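Local coordinates for protein amidohydrolase (Pseudomonas aeruginosa, PDB 2I5G) that probably hydrolyses dipeptides as a metal-dependent peptidase of the M19 (membrane dipeptidase) family, at residues V145-M148 with N149-G152; M302-R305 with V306-V310. The protein carries 2 engineered substitutions. All blocks are in the same frame, centred on the assembly; numbering follows the deposited sequence.

Contact 1. Residues V145-M148 with N149-G152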
loop_
_atom_site.group_PDB
_atom_site.type_symbol
_atom_site.label_atom_id
_atom_site.label_comp_id
_atom_site.label_asym_id
_atom_site.label_seq_id
_atom_site.Cartn_x
_atom_site.Cartn_y
_atom_site.Cartn_z
ATOM N N VAL A 145 0.506 9.923 -10.207
ATOM C CA VAL A 145 0.600 11.372 -10.362
ATOM C C VAL A 145 0.426 11.724 -11.828
ATOM O O VAL A 145 -0.359 12.604 -12.177
ATOM C CB VAL A 145 1.961 11.918 -9.892
ATOM C CG1 VAL A 145 2.064 13.409 -10.218
ATOM C CG2 VAL A 145 2.120 11.701 -8.395
ATOM N N ALA A 146 1.169 11.020 -12.679
ATOM C CA ALA A 146 1.110 11.227 -14.120
ATOM C C ALA A 146 -0.322 11.162 -14.657
ATOM O O ALA A 146 -0.783 12.111 -15.291
ATOM C CB ALA A 146 1.978 10.194 -14.825
ATOM N N GLU A 147 -1.023 10.053 -14.410
ATOM C CA GLU A 147 -2.400 9.915 -14.886
ATOM C C GLU A 147 -3.300 11.023 -14.342
ATOM O O GLU A 147 -4.169 11.522 -15.055
ATOM C CB GLU A 147 -2.990 8.552 -14.507
ATOM C CG GLU A 147 -4.431 8.354 -15.002
ATOM C CD GLU A 147 -4.531 8.202 -16.523
ATOM O OE1 GLU A 147 -3.711 8.807 -17.247
ATOM O OE2 GLU A 147 -5.440 7.489 -17.001
HETATM N N MSE A 148 -3.099 11.406 -13.084
HETATM C CA MSE A 148 -3.893 12.476 -12.483
HETATM C C MSE A 148 -3.679 13.792 -13.240
HETATM O O MSE A 148 -4.610 14.591 -13.385
HETATM C CB MSE A 148 -3.530 12.656 -11.004
HETATM C CG MSE A 148 -4.051 11.546 -10.106
HETATM SE SE MSE A 148 -3.545 11.714 -8.231
HETATM C CE MSE A 148 -4.605 13.272 -7.795
ATOM N N ASN A 149 -2.458 14.014 -13.724
ATOM C CA ASN A 149 -2.155 15.229 -14.474
ATOM C C ASN A 149 -2.849 15.182 -15.824
ATOM O O ASN A 149 -3.332 16.198 -16.324
ATOM C CB ASN A 149 -0.648 15.375 -14.711
ATOM C CG ASN A 149 0.116 15.697 -13.450
ATOM O OD1 ASN A 149 -0.454 16.182 -12.479
ATOM N ND2 ASN A 149 1.420 15.447 -13.464
ATOM N N ARG A 150 -2.893 13.990 -16.408
ATOM C CA ARG A 150 -3.508 13.789 -17.714
ATOM C C ARG A 150 -5.032 13.877 -17.662
ATOM O O ARG A 150 -5.660 14.492 -18.526
ATOM C CB ARG A 150 -3.092 12.425 -18.258
ATOM C CG ARG A 150 -3.404 12.202 -19.718
ATOM C CD ARG A 150 -3.040 10.777 -20.115
ATOM N NE ARG A 150 -3.978 9.819 -19.543
ATOM C CZ ARG A 150 -5.236 9.676 -19.951
ATOM N NH1 ARG A 150 -5.702 10.427 -20.942
ATOM N NH2 ARG A 150 -6.033 8.789 -19.363
ATOM N N VAL A 151 -5.615 13.264 -16.640
ATOM C CA VAL A 151 -7.064 13.236 -16.459
ATOM C C VAL A 151 -7.640 14.536 -15.894
ATOM O O VAL A 151 -8.793 14.883 -16.162
ATOM C CB VAL A 151 -7.466 12.042 -15.543
ATOM C CG1 VAL A 151 -8.934 12.108 -15.191
ATOM C CG2 VAL A 151 -7.159 10.727 -16.250
ATOM N N GLY A 152 -6.842 15.245 -15.102
ATOM C CA GLY A 152 -7.307 16.498 -14.539
ATOM C C GLY A 152 -7.799 16.441 -13.104
ATOM O O GLY A 152 -8.859 16.977 -12.794
#
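Glu147 and Arg150 reach each other because both chains leave the helix with CG opposite the backbone N (chi1 -179° in Glu147) and then bend, the acid at chi2 and the arginine at chi3 (72°). The two lie side by side and point the same way, one turn apart, in an i to i+3 salt bridge. Arg150 meets the carboxylate side-on with two nitrogens: NE lies 2.5 Å from Glu147 OE1, and NH2 lies 2.8 Å from Glu147 OE2. Both oxygens are approached on the syn side but from out of the carboxylate plane, since the two flat groups are turned 45° against each other. A long, flexible arginine suits this surface position, where two bonds hold its guanidinium against Glu147, although a crystal neighbour also touches this residue. The aliphatic part of Glu147 is used as well: Glu147 CG packs at 3.8 Å against CG2 of Val151, four residues after it. Beneath the side chains the i+4 to i hydrogen bonds of the alpha helix continue, with Val151 N bonded to Glu147 O at 2.8 Å. The last of them here runs from Gly152 N to Met148 O, at 2.9 Å. Gly152 then leaves the helix with positive phi, a backbone region that glycine enters readily, so it suits the helix end. Buried Met148, a selenomethionine, and Glu147 both pack on Val105 of helix 103-110, while Val151 touches Glu106 and Lys109, and Lys109 NZ forms a hydrogen bond with Gly152 O. Helix 139-151 is the crossover of a beta-alpha-beta unit, and this final turn leads into strand 154-156, parallel to strand 113-117.

Contact 2. Residues M302-R305 with V306-V310; sequences MPER and VVRKV
Met302 and Pro303 precede the first turn of helix 304-323, Pro303 standing at its N-cap and its carbonyl O accepting Val307 N at 3.1 Å, followed by Arg308 N to Glu304 O at 2.9 Å. Met302, a selenomethionine, starts toward the turn with CG opposite its backbone N (chi1 -165°). Its chain crosses Val306 at about a right angle. Met302 CG sits 3.6 Å from Val306 CG1, and Met302 SE carries on to Val310 CG2 at 4.1 Å. Met302 CG also approaches Val307 CG2 at 4.0 Å. This last pair joins the residue before the N-cap to the fourth residue of the helix, the pattern of a hydrophobic staple. A long, unbranched selenomethionine chain can span three valines in this way, and proline fits the cap because no backbone N-H is required of it; Pro303 CG packs on Val306 CG2 at 3.6 Å. The staple belongs to the last helix of a TIM-barrel-clan chain: Met302 packs on Met236 and Leu297, Val307 on Thr294 and Leu298, and nearby Val310 on Ile232. On the polar side Glu304 and Arg308 lie side by side, one turn apart, yet Glu304 OE1 stays 3.9 Å from Arg308 NH1, a long salt bridge with the planes 44° apart. Val306 CG2 lies over one face of the Arg305 guanidinium, toward its rim. Arg305 NH1 and Lys309 NZ both pair with Glu241, whose carboxylate probably offsets the closeness of the two cations; Lys309 NZ also forms a salt bridge with Asp242.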
loop_
_atom_site.group_PDB
_atom_site.type_symbol
_atom_site.label_atom_id
_atom_site.label_comp_id
_atom_site.label_asym_id
_atom_site.label_seq_id
_atom_site.Cartn_x
_atom_site.Cartn_y
_atom_site.Cartn_z
HETATM N N MSE A 302 -6.025 43.947 5.615
HETATM C CA MSE A 302 -5.976 43.378 4.276
HETATM C C MSE A 302 -6.964 44.111 3.370
HETATM O O MSE A 302 -8.141 44.233 3.694
HETATM C CB MSE A 302 -6.321 41.885 4.348
HETATM C CG MSE A 302 -5.971 41.077 3.107
HETATM SE SE MSE A 302 -6.318 39.167 3.330
HETATM C CE MSE A 302 -4.865 38.751 4.545
ATOM N N PRO A 303 -6.488 44.637 2.232
ATOM C CA PRO A 303 -7.363 45.355 1.292
ATOM C C PRO A 303 -8.391 44.441 0.617
ATOM O O PRO A 303 -8.216 43.226 0.574
ATOM C CB PRO A 303 -6.378 45.968 0.298
ATOM C CG PRO A 303 -5.214 45.016 0.340
ATOM C CD PRO A 303 -5.079 44.728 1.816
ATOM N N GLU A 304 -9.456 45.037 0.086
ATOM C CA GLU A 304 -10.531 44.282 -0.559
ATOM C C GLU A 304 -10.051 43.259 -1.583
ATOM O O GLU A 304 -10.425 42.088 -1.521
ATOM C CB GLU A 304 -11.529 45.231 -1.244
ATOM C CG GLU A 304 -12.894 44.590 -1.498
ATOM C CD GLU A 304 -13.788 45.387 -2.445
ATOM O OE1 GLU A 304 -13.630 45.251 -3.677
ATOM O OE2 GLU A 304 -14.652 46.151 -1.960
ATOM N N ARG A 305 -9.223 43.710 -2.521
ATOM C CA ARG A 305 -8.710 42.865 -3.596
ATOM C C ARG A 305 -8.046 41.585 -3.107
ATOM O O ARG A 305 -8.291 40.509 -3.652
ATOM C CB ARG A 305 -7.733 43.666 -4.456
ATOM C CG ARG A 305 -7.508 43.118 -5.857
ATOM C CD ARG A 305 -6.033 42.854 -6.074
ATOM N NE ARG A 305 -5.224 43.771 -5.280
ATOM C CZ ARG A 305 -3.958 43.551 -4.951
ATOM N NH1 ARG A 305 -3.358 42.441 -5.356
ATOM N NH2 ARG A 305 -3.300 44.423 -4.195
ATOM N N VAL A 306 -7.198 41.700 -2.090
ATOM C CA VAL A 306 -6.527 40.528 -1.548
ATOM C C VAL A 306 -7.574 39.629 -0.901
ATOM O O VAL A 306 -7.538 38.415 -1.055
ATOM C CB VAL A 306 -5.462 40.910 -0.492
ATOM C CG1 VAL A 306 -4.800 39.643 0.059
ATOM C CG2 VAL A 306 -4.410 41.823 -1.108
ATOM N N VAL A 307 -8.509 40.226 -0.172
ATOM C CA VAL A 307 -9.561 39.450 0.474
ATOM C C VAL A 307 -10.310 38.585 -0.545
ATOM O O VAL A 307 -10.513 37.396 -0.311
ATOM C CB VAL A 307 -10.577 40.366 1.199
ATOM C CG1 VAL A 307 -11.699 39.527 1.804
ATOM C CG2 VAL A 307 -9.871 41.171 2.284
ATOM N N ARG A 308 -10.717 39.171 -1.670
ATOM C CA ARG A 308 -11.430 38.407 -2.695
ATOM C C ARG A 308 -10.593 37.165 -2.985
ATOM O O ARG A 308 -11.117 36.058 -3.133
ATOM C CB ARG A 308 -11.560 39.198 -4.002
ATOM C CG ARG A 308 -11.749 40.697 -3.871
ATOM C CD ARG A 308 -13.202 41.116 -3.732
ATOM N NE ARG A 308 -14.046 40.557 -4.781
ATOM C CZ ARG A 308 -15.258 41.011 -5.087
ATOM N NH1 ARG A 308 -15.775 42.044 -4.436
ATOM N NH2 ARG A 308 -15.969 40.409 -6.031
ATOM N N LYS A 309 -9.281 37.370 -3.069
ATOM C CA LYS A 309 -8.336 36.295 -3.353
ATOM C C LYS A 309 -8.450 35.168 -2.343
ATOM O O LYS A 309 -8.872 34.063 -2.672
ATOM C CB LYS A 309 -6.896 36.811 -3.313
ATOM C CG LYS A 309 -6.628 38.060 -4.115
ATOM C CD LYS A 309 -6.836 37.819 -5.586
ATOM C CE LYS A 309 -6.028 38.816 -6.390
ATOM N NZ LYS A 309 -4.585 38.760 -6.014
ATOM N N VAL A 310 -8.061 35.467 -1.109
ATOM C CA VAL A 310 -8.071 34.490 -0.037
ATOM C C VAL A 310 -9.415 33.815 0.178
ATOM O O VAL A 310 -9.462 32.649 0.557
ATOM C CB VAL A 310 -7.616 35.126 1.289
ATOM C CG1 VAL A 310 -7.550 34.067 2.372
ATOM C CG2 VAL A 310 -6.254 35.780 1.109
#

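How the contacts relate
Contact 1 comes first along the chain and closes well before contact 2 opens; their centres are 31 Å apart, the nearest atoms are about 20 Å apart, and the two do not touch. Each lies within one continuous stretch at an end of a helix: 145-152 finishes helix 139-151, whereas 302-310 starts helix 304-323, the last of the chain. Both belong to the M19 peptidase region of the chain. Helix 139-151 connects two neighbouring parallel strands, while the beginning of helix 304-323 packs among helices 5-8, 225-239 and 291-299. Neither site is touched by the second chain of the assembly, so the two are separate local features of one subunit.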